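Local structure of lipopolysaccharide core heptose(I) kinase RfaP (Pseudomonas aeruginosa, 6DFL) at residues 36-41 with 49-54; 91-96 with 115-120; 158-163 with 193-198; 166-171 with 185-190. The protein phosphorylates the first heptose of the lipopolysaccharide inner core with ATP, and also acts as a protein-tyrosine kinase that autophosphorylates. All coordinates share one frame; numbering follows the deposited sequence.

Contact 1: residues 36-41 with 49-54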
# COMPACT_ATOMS: atom_id res chain seq x y z
N ARG A 36 7.53 1.23 -27.24
CA ARG A 36 7.43 2.00 -26.01
C ARG A 36 8.73 2.76 -25.74
O ARG A 36 9.75 2.58 -26.43
CB ARG A 36 7.07 1.09 -24.84
CG ARG A 36 5.89 1.60 -24.00
CD ARG A 36 5.16 0.48 -23.26
NE ARG A 36 5.68 0.27 -21.91
CZ ARG A 36 5.42 -0.80 -21.17
NH1 ARG A 36 5.95 -0.91 -19.95
NH2 ARG A 36 4.65 -1.77 -21.64
N ARG A 37 8.69 3.63 -24.73
CA ARG A 37 9.82 4.48 -24.38
C ARG A 37 9.51 5.24 -23.10
O ARG A 37 8.38 5.71 -22.91
CB ARG A 37 10.15 5.47 -25.50
CG ARG A 37 11.53 6.12 -25.40
CD ARG A 37 11.89 6.80 -26.71
NE ARG A 37 11.49 8.20 -26.73
CZ ARG A 37 12.27 9.22 -27.08
NH1 ARG A 37 13.53 9.00 -27.47
NH2 ARG A 37 11.79 10.45 -27.05
N THR A 38 10.51 5.34 -22.22
CA THR A 38 10.44 6.16 -21.02
C THR A 38 11.71 6.99 -20.93
O THR A 38 12.80 6.48 -21.18
CB THR A 38 10.30 5.32 -19.75
OG1 THR A 38 9.41 4.22 -20.00
CG2 THR A 38 9.75 6.18 -18.61
N LEU A 39 11.58 8.26 -20.56
CA LEU A 39 12.76 9.09 -20.36
C LEU A 39 12.44 10.15 -19.34
O LEU A 39 11.32 10.64 -19.27
CB LEU A 39 13.24 9.74 -21.67
CG LEU A 39 12.35 10.81 -22.31
CD1 LEU A 39 12.96 12.20 -22.20
CD2 LEU A 39 12.05 10.48 -23.75
N ARG A 40 13.45 10.51 -18.54
CA ARG A 40 13.36 11.65 -17.63
C ARG A 40 13.82 12.91 -18.34
O ARG A 40 14.81 12.89 -19.09
CB ARG A 40 14.20 11.43 -16.38
CG ARG A 40 14.18 12.59 -15.41
CD ARG A 40 14.93 12.23 -14.15
NE ARG A 40 14.71 13.18 -13.07
CZ ARG A 40 15.32 14.36 -12.97
NH1 ARG A 40 16.19 14.74 -13.90
NH2 ARG A 40 15.06 15.17 -11.95
N THR A 41 13.11 14.01 -18.11
CA THR A 41 13.46 15.28 -18.73
C THR A 41 13.20 16.39 -17.73
O THR A 41 12.47 16.21 -16.75
CB THR A 41 12.68 15.51 -20.04
OG1 THR A 41 13.20 16.66 -20.72
CG2 THR A 41 11.20 15.71 -19.75
N PHE A 49 8.68 12.60 -16.20
CA PHE A 49 8.88 11.33 -16.88
C PHE A 49 8.01 11.31 -18.12
O PHE A 49 6.85 11.72 -18.08
CB PHE A 49 8.57 10.15 -15.96
CG PHE A 49 9.53 10.04 -14.80
CD1 PHE A 49 10.82 9.54 -15.00
CD2 PHE A 49 9.15 10.44 -13.52
CE1 PHE A 49 11.71 9.43 -13.94
CE2 PHE A 49 10.04 10.34 -12.45
CZ PHE A 49 11.33 9.83 -12.67
N VAL A 50 8.60 10.89 -19.24
CA VAL A 50 7.95 10.89 -20.54
C VAL A 50 7.77 9.44 -20.95
O VAL A 50 8.75 8.69 -21.04
CB VAL A 50 8.78 11.65 -21.59
CG1 VAL A 50 8.16 11.47 -22.97
CG2 VAL A 50 8.90 13.11 -21.22
N LYS A 51 6.52 9.04 -21.19
CA LYS A 51 6.21 7.69 -21.62
C LYS A 51 5.54 7.78 -22.98
O LYS A 51 4.49 8.40 -23.11
CB LYS A 51 5.34 6.97 -20.58
CG LYS A 51 6.08 6.60 -19.29
CD LYS A 51 5.21 6.68 -18.04
CE LYS A 51 5.46 8.00 -17.28
NZ LYS A 51 4.78 8.11 -15.93
N ILE A 52 6.17 7.18 -23.99
CA ILE A 52 5.69 7.23 -25.37
C ILE A 52 5.43 5.81 -25.84
O ILE A 52 6.28 4.93 -25.69
CB ILE A 52 6.70 7.91 -26.31
CG1 ILE A 52 6.95 9.35 -25.89
CG2 ILE A 52 6.23 7.82 -27.75
CD1 ILE A 52 8.22 9.91 -26.53
N HIS A 53 4.26 5.58 -26.43
CA HIS A 53 3.90 4.30 -27.02
C HIS A 53 3.67 4.59 -28.49
O HIS A 53 3.00 5.57 -28.82
CB HIS A 53 2.66 3.70 -26.34
CG HIS A 53 2.64 3.83 -24.84
ND1 HIS A 53 2.68 2.75 -23.99
CD2 HIS A 53 2.59 4.93 -24.04
CE1 HIS A 53 2.67 3.17 -22.74
NE2 HIS A 53 2.62 4.49 -22.74
N ARG A 54 4.25 3.79 -29.37
CA ARG A 54 4.08 4.05 -30.80
C ARG A 54 3.80 2.78 -31.59
O ARG A 54 2.91 2.00 -31.23
CB ARG A 54 5.30 4.77 -31.37
CG ARG A 54 5.08 5.28 -32.79
CD ARG A 54 6.40 5.76 -33.45
NE ARG A 54 7.45 4.74 -33.46
CZ ARG A 54 7.69 3.89 -34.46
NH1 ARG A 54 6.94 3.91 -35.55
NH2 ARG A 54 8.68 3.01 -34.36

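Contact 2: residues 91-96 with 115-120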
# COMPACT_ATOMS: atom_id res chain seq x y z
N ALA A 91 -3.44 9.98 -3.45
CA ALA A 91 -2.26 10.74 -3.82
C ALA A 91 -1.41 9.97 -4.85
O ALA A 91 -1.04 8.82 -4.64
CB ALA A 91 -1.47 11.05 -2.55
N THR A 92 -1.14 10.60 -5.98
CA THR A 92 -0.45 9.92 -7.07
C THR A 92 0.29 10.94 -7.90
O THR A 92 0.43 12.11 -7.51
CB THR A 92 -1.44 9.10 -7.91
OG1 THR A 92 -0.72 8.33 -8.88
CG2 THR A 92 -2.39 10.00 -8.63
N MSE A 93 0.78 10.50 -9.06
CA MSE A 93 1.48 11.36 -9.98
C MSE A 93 0.53 12.40 -10.51
O MSE A 93 -0.68 12.22 -10.51
CB MSE A 93 2.07 10.57 -11.15
CG MSE A 93 3.21 9.65 -10.79
SE MSE A 93 3.08 8.07 -11.89
CE MSE A 93 4.95 8.02 -12.57
N THR A 94 1.08 13.51 -10.97
CA THR A 94 0.32 14.52 -11.67
C THR A 94 0.73 14.45 -13.13
O THR A 94 1.92 14.33 -13.43
CB THR A 94 0.55 15.90 -11.07
OG1 THR A 94 0.06 15.91 -9.73
CG2 THR A 94 -0.15 16.98 -11.88
N ALA A 95 -0.25 14.48 -14.03
CA ALA A 95 -0.03 14.33 -15.46
C ALA A 95 -0.13 15.69 -16.12
O ALA A 95 -1.18 16.33 -16.07
CB ALA A 95 -1.05 13.37 -16.07
N VAL A 96 0.96 16.13 -16.75
CA VAL A 96 0.99 17.44 -17.39
C VAL A 96 0.82 17.37 -18.91
O VAL A 96 0.60 18.42 -19.54
CB VAL A 96 2.29 18.20 -17.06
CG1 VAL A 96 2.28 18.64 -15.61
CG2 VAL A 96 3.52 17.32 -17.35
N GLU A 115 4.76 14.51 -13.78
CA GLU A 115 5.72 15.19 -12.92
C GLU A 115 6.48 14.19 -12.06
O GLU A 115 5.98 13.13 -11.69
CB GLU A 115 5.02 16.19 -12.01
CG GLU A 115 4.55 17.46 -12.69
CD GLU A 115 3.79 18.38 -11.72
OE1 GLU A 115 3.43 17.93 -10.61
OE2 GLU A 115 3.54 19.55 -12.09
N GLU A 116 7.72 14.55 -11.75
CA GLU A 116 8.50 13.76 -10.81
C GLU A 116 8.04 14.05 -9.39
O GLU A 116 7.70 15.18 -9.03
CB GLU A 116 9.99 14.07 -10.94
CG GLU A 116 10.86 13.11 -10.17
CD GLU A 116 12.35 13.35 -10.37
OE1 GLU A 116 12.76 14.53 -10.32
OE2 GLU A 116 13.09 12.37 -10.59
N LEU A 117 8.03 13.00 -8.57
CA LEU A 117 7.75 13.12 -7.15
C LEU A 117 9.07 13.00 -6.41
O LEU A 117 9.73 11.96 -6.47
CB LEU A 117 6.77 12.04 -6.71
CG LEU A 117 5.44 12.17 -7.43
CD1 LEU A 117 4.82 10.80 -7.53
CD2 LEU A 117 4.53 13.15 -6.69
N ALA A 118 9.46 14.08 -5.73
CA ALA A 118 10.79 14.12 -5.13
C ALA A 118 10.85 15.27 -4.14
O ALA A 118 10.25 16.32 -4.38
CB ALA A 118 11.87 14.26 -6.21
N PRO A 119 11.57 15.13 -3.02
CA PRO A 119 12.30 13.91 -2.68
C PRO A 119 11.40 12.82 -2.10
O PRO A 119 10.54 13.10 -1.28
CB PRO A 119 13.31 14.39 -1.64
CG PRO A 119 12.61 15.53 -0.96
CD PRO A 119 11.76 16.19 -2.02
N THR A 120 11.61 11.59 -2.56
CA THR A 120 10.83 10.43 -2.13
C THR A 120 11.76 9.25 -1.94
O THR A 120 12.84 9.18 -2.53
CB THR A 120 9.76 10.05 -3.16
OG1 THR A 120 10.39 9.74 -4.40
CG2 THR A 120 8.77 11.19 -3.38

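Contact 3: residues 158-163 with 193-198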
# COMPACT_ATOMS: atom_id res chain seq x y z
N GLY A 158 -12.65 2.20 -8.43
CA GLY A 158 -12.70 1.57 -9.74
C GLY A 158 -11.36 1.34 -10.42
O GLY A 158 -11.34 0.96 -11.60
N VAL A 159 -10.25 1.51 -9.71
CA VAL A 159 -8.91 1.35 -10.27
C VAL A 159 -8.25 0.15 -9.62
O VAL A 159 -8.14 0.10 -8.39
CB VAL A 159 -8.05 2.60 -10.04
CG1 VAL A 159 -6.60 2.29 -10.40
CG2 VAL A 159 -8.56 3.73 -10.87
N ASN A 160 -7.81 -0.81 -10.43
CA ASN A 160 -6.90 -1.84 -9.96
C ASN A 160 -5.51 -1.59 -10.56
O ASN A 160 -5.37 -1.24 -11.73
CB ASN A 160 -7.40 -3.26 -10.27
CG ASN A 160 -7.50 -3.53 -11.75
OD1 ASN A 160 -8.40 -3.02 -12.40
ND2 ASN A 160 -6.58 -4.36 -12.29
N HIS A 161 -4.49 -1.77 -9.73
CA HIS A 161 -3.16 -1.30 -10.09
C HIS A 161 -2.55 -2.15 -11.18
O HIS A 161 -2.16 -1.63 -12.22
CB HIS A 161 -2.26 -1.29 -8.88
CG HIS A 161 -1.05 -0.45 -9.07
ND1 HIS A 161 -0.74 0.62 -8.26
CD2 HIS A 161 -0.09 -0.49 -10.02
CE1 HIS A 161 0.38 1.18 -8.69
NE2 HIS A 161 0.79 0.53 -9.76
N ARG A 162 -2.46 -3.46 -10.94
CA ARG A 162 -1.87 -4.49 -11.79
C ARG A 162 -0.38 -4.64 -11.54
O ARG A 162 0.19 -5.69 -11.80
CB ARG A 162 -2.13 -4.25 -13.27
CG ARG A 162 -3.52 -4.60 -13.66
CD ARG A 162 -3.58 -4.94 -15.10
NE ARG A 162 -3.19 -6.33 -15.33
CZ ARG A 162 -3.25 -6.93 -16.51
NH1 ARG A 162 -3.66 -6.25 -17.57
NH2 ARG A 162 -2.91 -8.20 -16.62
N ASP A 163 0.24 -3.61 -10.98
CA ASP A 163 1.59 -3.68 -10.44
C ASP A 163 1.63 -3.11 -9.03
O ASP A 163 2.40 -2.19 -8.71
CB ASP A 163 2.53 -2.95 -11.38
CG ASP A 163 2.63 -3.65 -12.71
OD1 ASP A 163 3.06 -4.81 -12.72
OD2 ASP A 163 2.24 -3.05 -13.72
N GLN A 193 -6.03 -0.50 -14.72
CA GLN A 193 -7.35 -0.56 -15.32
C GLN A 193 -8.35 0.25 -14.50
O GLN A 193 -8.46 0.09 -13.27
CB GLN A 193 -7.80 -2.00 -15.43
CG GLN A 193 -6.85 -2.81 -16.24
CD GLN A 193 -7.24 -4.24 -16.25
OE1 GLN A 193 -7.92 -4.73 -15.33
NE2 GLN A 193 -6.83 -4.96 -17.30
N THR A 194 -9.11 1.09 -15.21
CA THR A 194 -10.04 2.02 -14.61
C THR A 194 -11.44 1.68 -15.07
O THR A 194 -11.73 1.70 -16.28
CB THR A 194 -9.71 3.44 -15.01
OG1 THR A 194 -8.33 3.68 -14.72
CG2 THR A 194 -10.60 4.43 -14.28
N ARG A 195 -12.32 1.39 -14.10
CA ARG A 195 -13.71 1.08 -14.37
C ARG A 195 -14.56 1.85 -13.39
O ARG A 195 -14.05 2.60 -12.55
CB ARG A 195 -13.97 -0.43 -14.24
CG ARG A 195 -13.07 -1.30 -15.08
CD ARG A 195 -13.26 -2.74 -14.65
NE ARG A 195 -12.56 -3.65 -15.55
CZ ARG A 195 -11.36 -4.18 -15.31
NH1 ARG A 195 -10.71 -3.88 -14.19
NH2 ARG A 195 -10.83 -5.01 -16.20
N ASP A 196 -15.86 1.65 -13.49
CA ASP A 196 -16.67 2.23 -12.43
C ASP A 196 -16.67 1.36 -11.19
O ASP A 196 -16.78 1.89 -10.09
CB ASP A 196 -18.08 2.53 -12.92
CG ASP A 196 -18.18 3.91 -13.59
OD1 ASP A 196 -17.24 4.75 -13.43
OD2 ASP A 196 -19.21 4.15 -14.26
N ALA A 197 -16.47 0.05 -11.34
CA ALA A 197 -16.27 -0.85 -10.22
C ALA A 197 -15.18 -1.86 -10.57
O ALA A 197 -15.22 -2.46 -11.64
CB ALA A 197 -17.55 -1.61 -9.85
N THR A 198 -14.27 -2.07 -9.64
CA THR A 198 -13.16 -3.01 -9.76
C THR A 198 -13.61 -4.44 -9.49
O THR A 198 -13.94 -4.77 -8.35
CB THR A 198 -12.06 -2.62 -8.78
OG1 THR A 198 -11.86 -1.20 -8.86
CG2 THR A 198 -10.79 -3.38 -9.09

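Contact 4: residues 166-171 with 185-190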
# COMPACT_ATOMS: atom_id res chain seq x y z
N ILE A 166 5.00 -2.78 -3.00
CA ILE A 166 5.44 -1.72 -2.10
C ILE A 166 6.40 -0.77 -2.80
O ILE A 166 6.44 0.41 -2.47
CB ILE A 166 6.02 -2.30 -0.80
CG1 ILE A 166 7.08 -3.36 -1.05
CG2 ILE A 166 4.88 -2.90 0.03
CD1 ILE A 166 7.78 -3.83 0.22
N CYS A 167 7.15 -1.24 -3.81
CA CYS A 167 8.05 -0.28 -4.44
C CYS A 167 7.29 0.80 -5.22
O CYS A 167 7.84 1.88 -5.46
CB CYS A 167 9.10 -0.97 -5.32
SG CYS A 167 8.56 -2.03 -6.66
N HIS A 168 6.03 0.57 -5.57
CA HIS A 168 5.27 1.59 -6.28
C HIS A 168 4.52 2.52 -5.34
O HIS A 168 3.59 3.21 -5.78
CB HIS A 168 4.33 0.95 -7.29
CG HIS A 168 5.05 0.34 -8.43
ND1 HIS A 168 4.67 -0.84 -9.02
CD2 HIS A 168 6.19 0.73 -9.08
CE1 HIS A 168 5.51 -1.15 -9.99
NE2 HIS A 168 6.44 -0.21 -10.05
N PHE A 169 4.92 2.56 -4.08
CA PHE A 169 4.40 3.54 -3.13
C PHE A 169 5.55 4.40 -2.66
O PHE A 169 6.55 3.88 -2.15
CB PHE A 169 3.71 2.84 -1.95
CG PHE A 169 2.45 2.16 -2.34
CD1 PHE A 169 1.22 2.81 -2.20
CD2 PHE A 169 2.47 0.88 -2.86
CE1 PHE A 169 0.06 2.20 -2.58
CE2 PHE A 169 1.30 0.25 -3.25
CZ PHE A 169 0.10 0.93 -3.10
N LEU A 170 5.42 5.72 -2.84
CA LEU A 170 6.47 6.65 -2.49
C LEU A 170 6.19 7.26 -1.12
O LEU A 170 5.10 7.81 -0.89
CB LEU A 170 6.60 7.73 -3.56
CG LEU A 170 7.10 7.16 -4.90
CD1 LEU A 170 7.66 8.25 -5.79
CD2 LEU A 170 8.12 6.03 -4.70
N LEU A 171 7.14 7.12 -0.21
CA LEU A 171 7.13 7.88 1.03
C LEU A 171 7.81 9.22 0.78
O LEU A 171 8.88 9.28 0.16
CB LEU A 171 7.84 7.09 2.12
CG LEU A 171 8.12 7.86 3.39
CD1 LEU A 171 6.83 8.06 4.22
CD2 LEU A 171 9.14 7.08 4.18
N SER A 185 2.51 8.42 -1.91
CA SER A 185 1.95 8.52 -3.24
C SER A 185 2.10 7.17 -3.92
O SER A 185 3.15 6.52 -3.80
CB SER A 185 2.63 9.60 -4.08
OG SER A 185 2.55 10.85 -3.45
N VAL A 186 1.06 6.74 -4.61
CA VAL A 186 1.16 5.55 -5.44
C VAL A 186 1.63 5.97 -6.83
O VAL A 186 1.20 6.99 -7.36
CB VAL A 186 -0.19 4.80 -5.51
CG1 VAL A 186 -1.31 5.74 -5.99
CG2 VAL A 186 -0.07 3.55 -6.40
N ILE A 187 2.55 5.19 -7.40
CA ILE A 187 3.04 5.52 -8.73
C ILE A 187 2.92 4.30 -9.61
O ILE A 187 2.28 3.31 -9.22
CB ILE A 187 4.50 6.01 -8.69
CG1 ILE A 187 5.40 4.88 -8.18
CG2 ILE A 187 4.62 7.25 -7.82
CD1 ILE A 187 6.87 5.04 -8.51
N ASP A 188 3.59 4.35 -10.76
CA ASP A 188 3.52 3.42 -11.87
C ASP A 188 2.15 2.83 -12.12
O ASP A 188 1.86 1.73 -11.65
CB ASP A 188 4.46 2.24 -11.70
CG ASP A 188 4.35 1.29 -12.88
OD1 ASP A 188 4.30 1.79 -14.02
OD2 ASP A 188 4.26 0.07 -12.67
N LEU A 189 1.34 3.51 -12.92
CA LEU A 189 0.02 3.00 -13.24
C LEU A 189 -0.07 2.59 -14.70
O LEU A 189 -1.16 2.61 -15.29
CB LEU A 189 -1.02 4.05 -12.86
CG LEU A 189 -1.00 4.31 -11.35
CD1 LEU A 189 -1.52 5.67 -10.98
CD2 LEU A 189 -1.81 3.26 -10.65
N HIS A 190 1.06 2.21 -15.30
CA HIS A 190 1.12 2.12 -16.76
C HIS A 190 0.20 1.03 -17.30
O HIS A 190 -0.29 1.16 -18.43
CB HIS A 190 2.57 1.89 -17.20
CG HIS A 190 3.04 0.49 -17.00
ND1 HIS A 190 3.33 -0.02 -15.75
CD2 HIS A 190 3.19 -0.53 -17.87
CE1 HIS A 190 3.66 -1.29 -15.86
NE2 HIS A 190 3.59 -1.63 -17.14

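Contact 1: residues 36-41 with 49-54
Strands 37-41 and 49-53 run antiparallel at 159°, their axes 4.6 Å apart, with Leu39 and Val50 forming the best-defined hydrogen-bonded pair: Val50 N reaches Leu39 O at 2.7 Å, almost along the carbonyl axis, and Leu39 N returns a more bent bond to Val50 O. A third bond runs from Ile52 N to Arg37 O. Arg37, Leu39, Val50 and Ile52 share one face of the sheet. There Leu39 takes the crowded first torsion, CG between its own N and carbonyl carbon (chi1 67°), which lays CG against Val50 CB at 3.7 Å; Thr41 CG2 comes obliquely onto Val50 CG2. The Arg37 chain bends at chi3 (92°) so that its guanidinium has Leu39 CD2 over one face and Ile52 CD1 at its edge, 3.6 Å from Arg37 NH2. Thr38, Arg40, Phe49 and Lys51 lie on the other face. Thr38 CG2 lies alongside the Lys51 stem, 3.8 Å from Lys51 CG, while the Lys51 ammonium leaves the hairpin for a salt bridge with Glu78 and a hydrogen bond with Thr114. Arg40 sets its CB beside Phe49 CE1 at 4.0 Å and sends its extended chain to Glu116 and Glu42. At the open end of the hairpin Arg36 and His53 run side by side, Arg36 CG being 3.4 Å from His53 ND1. This is a beta hairpin of the kinase N-lobe, and the Lys51-Glu78 bridge is consistent with the lysine-glutamate pair of strand and helix C in protein kinases.

Contact 2: residues 91-96 with 115-120
Glu115 has CG anti to its carbonyl carbon (chi1 -75°) and an extended chain beyond, and Thr94 has CG2 anti to its backbone N, so the two side chains run alongside each other in the same direction. Leu117 likewise holds CG anti to its carbonyl carbon, whereas Met93, a selenomethionine here, bends at chi2 (144°) and crosses it at about a right angle. One backbone bond joins the segments: Glu115 N donates to Thr94 O at 2.9 Å, nearly along the C=O axis. Next to it the Glu115 carboxylate spreads over aliphatic atoms of its neighbours, with Glu115 OE1 3.6 Å from Thr94 CB and Glu115 OE2 3.8 Å from Val96 CG1, which meets the chain crosswise. Further along the chain a branch tip touches a stem, Leu117 CD1 lying 3.8 Å from Met93 CG; Leu117 also packs on Leu170 and Ile187. Beyond it the chain passes a cis peptide before Pro119, and Thr120 OG1 turns back to donate to Leu117 O at 3.1 Å, from above the carbonyl plane. Segment 115-120 leaves the N-lobe sheet in the manner of a kinase hinge, and 91-96 resembles the loop that follows helix C. The direct link between loop and probable hinge is thus one backbone bond at Glu115, with van der Waals contacts around it; beyond it 115-120 draws on Leu170, Ile187 and a salt bridge from Arg40 to Glu116.

Contact 3: residues 158-163 with 193-198
Packing is tightest at Gly158, which with positive phi (93°) is the C-prime residue of the Schellman motif ending helix 137-156. Residues of 193-198 wrap around it: Gly158 O accepts a short bond from Arg195 N at 2.7 Å, and Thr198 OG1 presses to 3.0 Å of Gly158 CA while its hydrogen bond goes to His155 O. Gly158 CA makes a CA-H...O contact with Arg195 O at 3.3 Å, so backbone encloses the glycine. The neighbouring antiparallel pair, Asn160 and Gln193, exchanges two backbone bonds, Asn160 N to Gln193 O at 3.0 Å and Gln193 N to Asn160 O at 3.2 Å. The backbone sets Asn160 CB 3.6 Å from Thr198 CG2, and the crowded chi1 (64°) swings the amide toward Gln193, 77° from its amide plane, with only a weak bond from Asn160 ND2 to Gln193 OE1. The outer side is looser. There Arg195 NH2 donates to Gln193 OE1 at 3.1 Å from well above the carbonyl plane, and its guanidinium makes a cation-pi contact with Trp202. Arg162 leans its CD 3.9 Å from Gln193 CD, and the turn at Asp196 and Ala197 is exposed. His161-Arg162-Asp163 matches the HRD motif of protein kinases, Asp163 being the probable catalytic residue. Side-chain bonds that are weak or off the carbonyl plane probably fix the strand entering this catalytic loop less than the backbone bonds do.

Contact 4: residues 166-171 with 185-190
Ser185 O is held by two groups: a nearly linear hydrogen bond from Leu170 N at 2.6 Å (175°), lying in the carbonyl plane, and a CA-H contact from Phe169. Leu170 O takes the reciprocal bond from Ser185 N, and a third bond, Ile187 N to His168 O at 2.8 Å, extends the pairing just past the strands. Phe169 and Val186 point to one face of this hairpin, where Val186 CG2 lies over the phenyl ring and Val186 CB is 3.9 Å from Phe169 CE1. Leu170 projects to the other face and meets Ile187 crosswise, its CD1 3.8 Å from Ile187 CG2; Ile187 adopts the crowded first torsion, which presses CG1 to 3.4 Å of His168 O. Past the strand a positive-phi turn puts Asp188 CB over the His168 ring, 3.6 Å from its centroid and 17° off the normal, a CH-pi contact. With CG anti to the backbone N, Asp188 OD2 then lies over the same face, 3.2 Å from His168 CE1, without an N-H bond from the ring. Asp188 OD1 offers its syn lone pair to His190 ND1 at 2.7 Å, OD1 lying 26° out of the ring plane of His190. His168 ND1 is itself bonded to Asp163 O, and Asp188 O to His161 NE2, locking the hairpin to the catalytic loop. Following the strand and next to Asp163, Asp188 probably corresponds to the DFG aspartate of protein kinases. The His190 bond probably helps stabilise its carboxylate as an anion, whereas nearby Asp163 would probably raise the cost of a second negative charge.

In the fold
Contacts 1 and 2 belong to the N-lobe and the probable hinge, contacts 3 and 4 to the C-lobe. Contact 1 meets contact 2 through the salt bridge of Arg40 NH2 with Glu116 OE1 (2.9 Å). Contact 2 packs against contact 4, their centres about 10 Å apart, where Thr92 OG1 probably bonds to Val186 O. Contact 4 falls within the chain excursion bounded by contact 3, and the two share the active-site region: the side chain of Asp188 is about 4 Å from that of Asp163, and that of Arg36 in contact 1 about 8 Å away. Away from the N-lobe, Ile166 touches the bound palmitoyl-phosphopantetheine, and the Phe169 side chain lies about 7 Å from that ligand.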